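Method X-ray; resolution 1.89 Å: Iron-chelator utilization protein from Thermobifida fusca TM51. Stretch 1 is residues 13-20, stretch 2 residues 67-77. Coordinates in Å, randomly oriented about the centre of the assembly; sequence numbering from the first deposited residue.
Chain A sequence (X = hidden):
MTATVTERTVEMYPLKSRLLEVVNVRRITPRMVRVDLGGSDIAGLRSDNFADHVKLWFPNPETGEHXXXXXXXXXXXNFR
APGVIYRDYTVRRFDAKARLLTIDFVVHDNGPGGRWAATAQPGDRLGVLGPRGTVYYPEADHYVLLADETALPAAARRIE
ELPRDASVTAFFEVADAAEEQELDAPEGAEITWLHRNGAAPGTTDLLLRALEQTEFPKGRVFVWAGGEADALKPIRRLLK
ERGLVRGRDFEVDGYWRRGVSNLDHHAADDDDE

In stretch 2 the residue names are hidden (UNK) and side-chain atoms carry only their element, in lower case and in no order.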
# COMPACT_ATOMS: atom_id res chain seq x y z
N TYR A 13 -11.73 -4.31 -12.81
CA TYR A 13 -10.97 -5.32 -13.54
C TYR A 13 -11.66 -6.66 -13.39
O TYR A 13 -12.26 -6.93 -12.34
CB TYR A 13 -9.55 -5.47 -12.99
CG TYR A 13 -8.65 -4.27 -13.08
CD1 TYR A 13 -7.69 -4.05 -12.10
CD2 TYR A 13 -8.70 -3.40 -14.16
CE1 TYR A 13 -6.83 -2.97 -12.17
CE2 TYR A 13 -7.84 -2.31 -14.25
CZ TYR A 13 -6.90 -2.11 -13.25
OH TYR A 13 -6.04 -1.05 -13.31
N PRO A 14 -11.56 -7.52 -14.41
CA PRO A 14 -12.01 -8.90 -14.24
C PRO A 14 -11.14 -9.65 -13.22
O PRO A 14 -9.91 -9.50 -13.19
CB PRO A 14 -11.87 -9.50 -15.64
CG PRO A 14 -10.89 -8.63 -16.35
CD PRO A 14 -11.05 -7.25 -15.76
N LEU A 15 -11.79 -10.45 -12.39
CA LEU A 15 -11.12 -11.19 -11.33
C LEU A 15 -10.57 -12.50 -11.86
O LEU A 15 -11.23 -13.18 -12.64
CB LEU A 15 -12.13 -11.46 -10.19
CG LEU A 15 -11.69 -11.36 -8.74
CD1 LEU A 15 -10.92 -10.07 -8.49
CD2 LEU A 15 -12.92 -11.44 -7.82
N LYS A 16 -9.35 -12.86 -11.46
CA LYS A 16 -8.86 -14.21 -11.76
C LYS A 16 -7.87 -14.66 -10.69
O LYS A 16 -7.14 -13.85 -10.12
CB LYS A 16 -8.23 -14.30 -13.17
CG LYS A 16 -7.66 -15.69 -13.48
CD LYS A 16 -7.39 -15.94 -14.96
CE LYS A 16 -7.13 -17.43 -15.24
NZ LYS A 16 -6.42 -18.13 -14.12
N SER A 17 -7.89 -15.96 -10.41
CA SER A 17 -7.00 -16.54 -9.42
C SER A 17 -5.66 -16.80 -10.09
O SER A 17 -5.58 -17.58 -11.03
CB SER A 17 -7.60 -17.83 -8.85
OG SER A 17 -6.72 -18.46 -7.93
N ARG A 18 -4.62 -16.13 -9.61
CA ARG A 18 -3.29 -16.33 -10.17
C ARG A 18 -2.38 -16.98 -9.15
O ARG A 18 -2.45 -16.69 -7.94
CB ARG A 18 -2.70 -14.99 -10.64
CG ARG A 18 -3.49 -14.30 -11.74
CD ARG A 18 -2.82 -13.01 -12.21
NE ARG A 18 -3.34 -12.61 -13.52
CZ ARG A 18 -4.47 -11.94 -13.70
NH1 ARG A 18 -5.20 -11.58 -12.65
NH2 ARG A 18 -4.89 -11.63 -14.92
N LEU A 19 -1.53 -17.88 -9.61
CA LEU A 19 -0.47 -18.42 -8.77
C LEU A 19 0.86 -17.88 -9.27
O LEU A 19 1.27 -18.18 -10.38
CB LEU A 19 -0.47 -19.95 -8.77
CG LEU A 19 0.58 -20.61 -7.89
CD1 LEU A 19 0.38 -20.26 -6.42
CD2 LEU A 19 0.59 -22.13 -8.08
N LEU A 20 1.54 -17.07 -8.45
CA LEU A 20 2.78 -16.46 -8.88
C LEU A 20 3.94 -16.91 -8.01
O LEU A 20 3.75 -17.36 -6.89
CB LEU A 20 2.68 -14.93 -8.86
CG LEU A 20 1.62 -14.31 -9.77
CD1 LEU A 20 1.73 -12.80 -9.70
CD2 LEU A 20 1.80 -14.79 -11.22
N UNK A 67 -4.05 -22.61 0.94
CA UNK A 67 -5.30 -22.42 0.23
C UNK A 67 -5.18 -21.24 -0.72
O UNK A 67 -4.75 -20.15 -0.34
c UNK A 67 -7.79 -22.23 0.41
c UNK A 67 -6.47 -22.18 1.19
c UNK A 67 -6.47 -23.22 2.28
N UNK A 68 -5.56 -21.48 -1.97
CA UNK A 68 -5.52 -20.46 -3.00
C UNK A 68 -6.92 -19.93 -3.28
O UNK A 68 -7.90 -20.59 -2.92
c UNK A 68 -4.88 -21.04 -4.27
c UNK A 68 -2.51 -20.48 -3.64
c UNK A 68 -3.47 -21.59 -4.09
c UNK A 68 -2.97 -22.23 -5.38
N UNK A 69 -7.04 -18.75 -3.91
CA UNK A 69 -8.38 -18.22 -4.22
C UNK A 69 -9.16 -19.12 -5.17
O UNK A 69 -8.57 -19.65 -6.11
c UNK A 69 -5.97 -17.87 -4.43
c UNK A 69 -6.66 -16.57 -4.65
c UNK A 69 -8.10 -16.88 -4.90
N UNK A 70 -10.46 -19.26 -4.94
CA UNK A 70 -11.34 -19.91 -5.91
C UNK A 70 -12.21 -18.85 -6.56
O UNK A 70 -12.98 -18.19 -5.87
c UNK A 70 -12.22 -20.99 -5.24
c UNK A 70 -11.37 -22.18 -4.82
c UNK A 70 -13.35 -21.43 -6.18
N UNK A 71 -12.08 -18.66 -7.87
CA UNK A 71 -12.82 -17.59 -8.53
C UNK A 71 -13.77 -18.19 -9.57
O UNK A 71 -13.36 -18.98 -10.41
c UNK A 71 -12.65 -15.63 -10.09
c UNK A 71 -11.88 -16.59 -9.20
c UNK A 71 -11.09 -15.82 -8.14
N UNK A 72 -15.04 -17.80 -9.48
CA UNK A 72 -16.08 -18.29 -10.38
C UNK A 72 -17.05 -17.16 -10.69
O UNK A 72 -17.51 -16.49 -9.77
o UNK A 72 -16.49 -21.16 -11.90
c UNK A 72 -16.83 -19.47 -9.75
c UNK A 72 -15.78 -21.47 -10.91
o UNK A 72 -14.92 -22.37 -10.95
c UNK A 72 -15.99 -20.73 -9.60
N UNK A 73 -17.35 -16.96 -11.97
CA UNK A 73 -18.25 -15.89 -12.40
C UNK A 73 -17.87 -14.53 -11.78
O UNK A 73 -18.71 -13.84 -11.21
c UNK A 73 -20.12 -17.58 -12.68
o UNK A 73 -20.24 -18.59 -11.94
c UNK A 73 -19.70 -16.26 -12.06
o UNK A 73 -20.32 -17.63 -13.91
N UNK A 74 -16.59 -14.20 -11.87
CA UNK A 74 -16.04 -12.91 -11.42
C UNK A 74 -16.19 -12.65 -9.92
O UNK A 74 -16.21 -11.49 -9.48
o UNK A 74 -16.13 -9.43 -12.14
c UNK A 74 -16.68 -11.75 -12.18
o UNK A 74 -14.56 -10.84 -12.74
c UNK A 74 -15.72 -10.59 -12.37
N UNK A 75 -16.27 -13.72 -9.13
CA UNK A 75 -16.30 -13.59 -7.68
C UNK A 75 -15.41 -14.62 -7.00
O UNK A 75 -15.32 -15.77 -7.45
n UNK A 75 -19.89 -14.02 -3.92
c UNK A 75 -17.72 -13.74 -7.14
n UNK A 75 -20.47 -16.01 -4.90
n UNK A 75 -20.17 -14.13 -6.20
c UNK A 75 -18.56 -12.50 -7.18
c UNK A 75 -20.18 -14.72 -5.01
c UNK A 75 -19.88 -12.71 -6.43
N UNK A 76 -14.78 -14.21 -5.91
CA UNK A 76 -14.06 -15.17 -5.08
C UNK A 76 -15.05 -15.91 -4.20
O UNK A 76 -15.84 -15.28 -3.50
c UNK A 76 -13.00 -14.47 -4.22
s UNK A 76 -12.07 -15.65 -3.23
N UNK A 77 -15.02 -17.24 -4.24
CA UNK A 77 -15.97 -18.07 -3.51
C UNK A 77 -15.53 -18.51 -2.11
O UNK A 77 -16.35 -18.98 -1.31
c UNK A 77 -17.02 -19.23 -5.64
c UNK A 77 -16.30 -19.34 -4.30
c UNK A 77 -17.51 -20.60 -6.05
c UNK A 77 -18.16 -18.22 -5.57
O HOH W 1 -13.63 -12.99 -13.81

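Position 67 carries three side-chain carbons, one bearing the other two, so the fork lies directly at CB: Val67. It is out of reach of stretch 1, so the contact sets no demand on its side chain.

Position 68 has four carbons, forked at the second, one of them approaching CD1 of Leu19. Four carbons so forked, with no heteroatom, identify Leu68; its reach suits it to meet the equally apolar Leu19. CD2 of Leu68 lies 4.0 Å from CD1 of Leu19, an apolar contact between the two leucines; although the CA-to-CB bond of Leu19 points sideways, the end of its side chain comes nearer.

At position 69 three carbons close a ring onto the backbone N, which is possible only for proline. Pro69 has no N-H to donate, but its carbonyl remains available: OG of Ser17 donates a hydrogen bond to O of Pro69 over 2.9 Å. The ring also packs beside the same hydroxyl, with CD of Pro69 3.6 Å from OG of Ser17.

Position 70 again shows one carbon carrying two, and its CA-to-CB bond points away from stretch 1: Val70. The contact asks nothing of this side chain; the backbone matters more, since O of Val70 accepts a hydrogen bond from N of residue 77 at 2.8 Å.

Position 71 has the same three-carbon fork, but its CA-to-CB bond points toward stretch 1; it is Val71. The branching at CB places a methyl on each of two neighbours: CG1 of Val71 lies 4.2 Å from CB of Leu15, while CG2 of Val71 lies 4.1 Å from CB of Ser17. A compact, beta-branched side chain suits this strand position facing the other segment.

Position 72 has three carbons, the third carrying two oxygens: Glu72. Its CA-to-CB bond points away from stretch 1 and the residue is exposed, so a charged carboxylate is readily accommodated. It opens a type I' turn.

Position 73 has two carbons, the second with two oxygens, and is Asp73. Its phi and psi of 50° and 49° are left-handed, a conformation aspartate tolerates comparatively well, and the exposed side chain makes no contact with stretch 1.

Position 74, two carbons with two oxygens on the second, is Asp74; unlike Asp73, it brings one oxygen to stretch 1. N of Leu15 donates to OD1 of Asp74 at 2.8 Å with a nearly linear angle of 176°. The short acid lets the turn offer an acceptor to a backbone amide; a water O donates both to OD1 of Asp74, at 2.6 Å, and to O of Leu15, at 2.7 Å.

Position 75 shows three carbons, a nitrogen, then a carbon with two more nitrogens: Arg75. Its CA-to-CB bond points away from stretch 1, and exposure suits its long charged side chain; CD2 of Leu15 rests 4.0 Å from CA of Arg75.

Position 76, one carbon then a sulfur, is Cys76, small and buried; CD2 of Leu15 lies 3.8 Å from N of Cys76.

Position 77 has four carbons forked at the second: Leu77, on whose side chain, out of reach, the contact sets no demand.

The contact thus pairs a hairpin with an extended segment. Hydrogen bonds from Leu15 and Ser17 fix it at two points, and Val71 packs against both residues, with the Leu19–Leu68 pair extending the apolar surface.

Stretch 2 (67-77) VLPVVEDDRCL
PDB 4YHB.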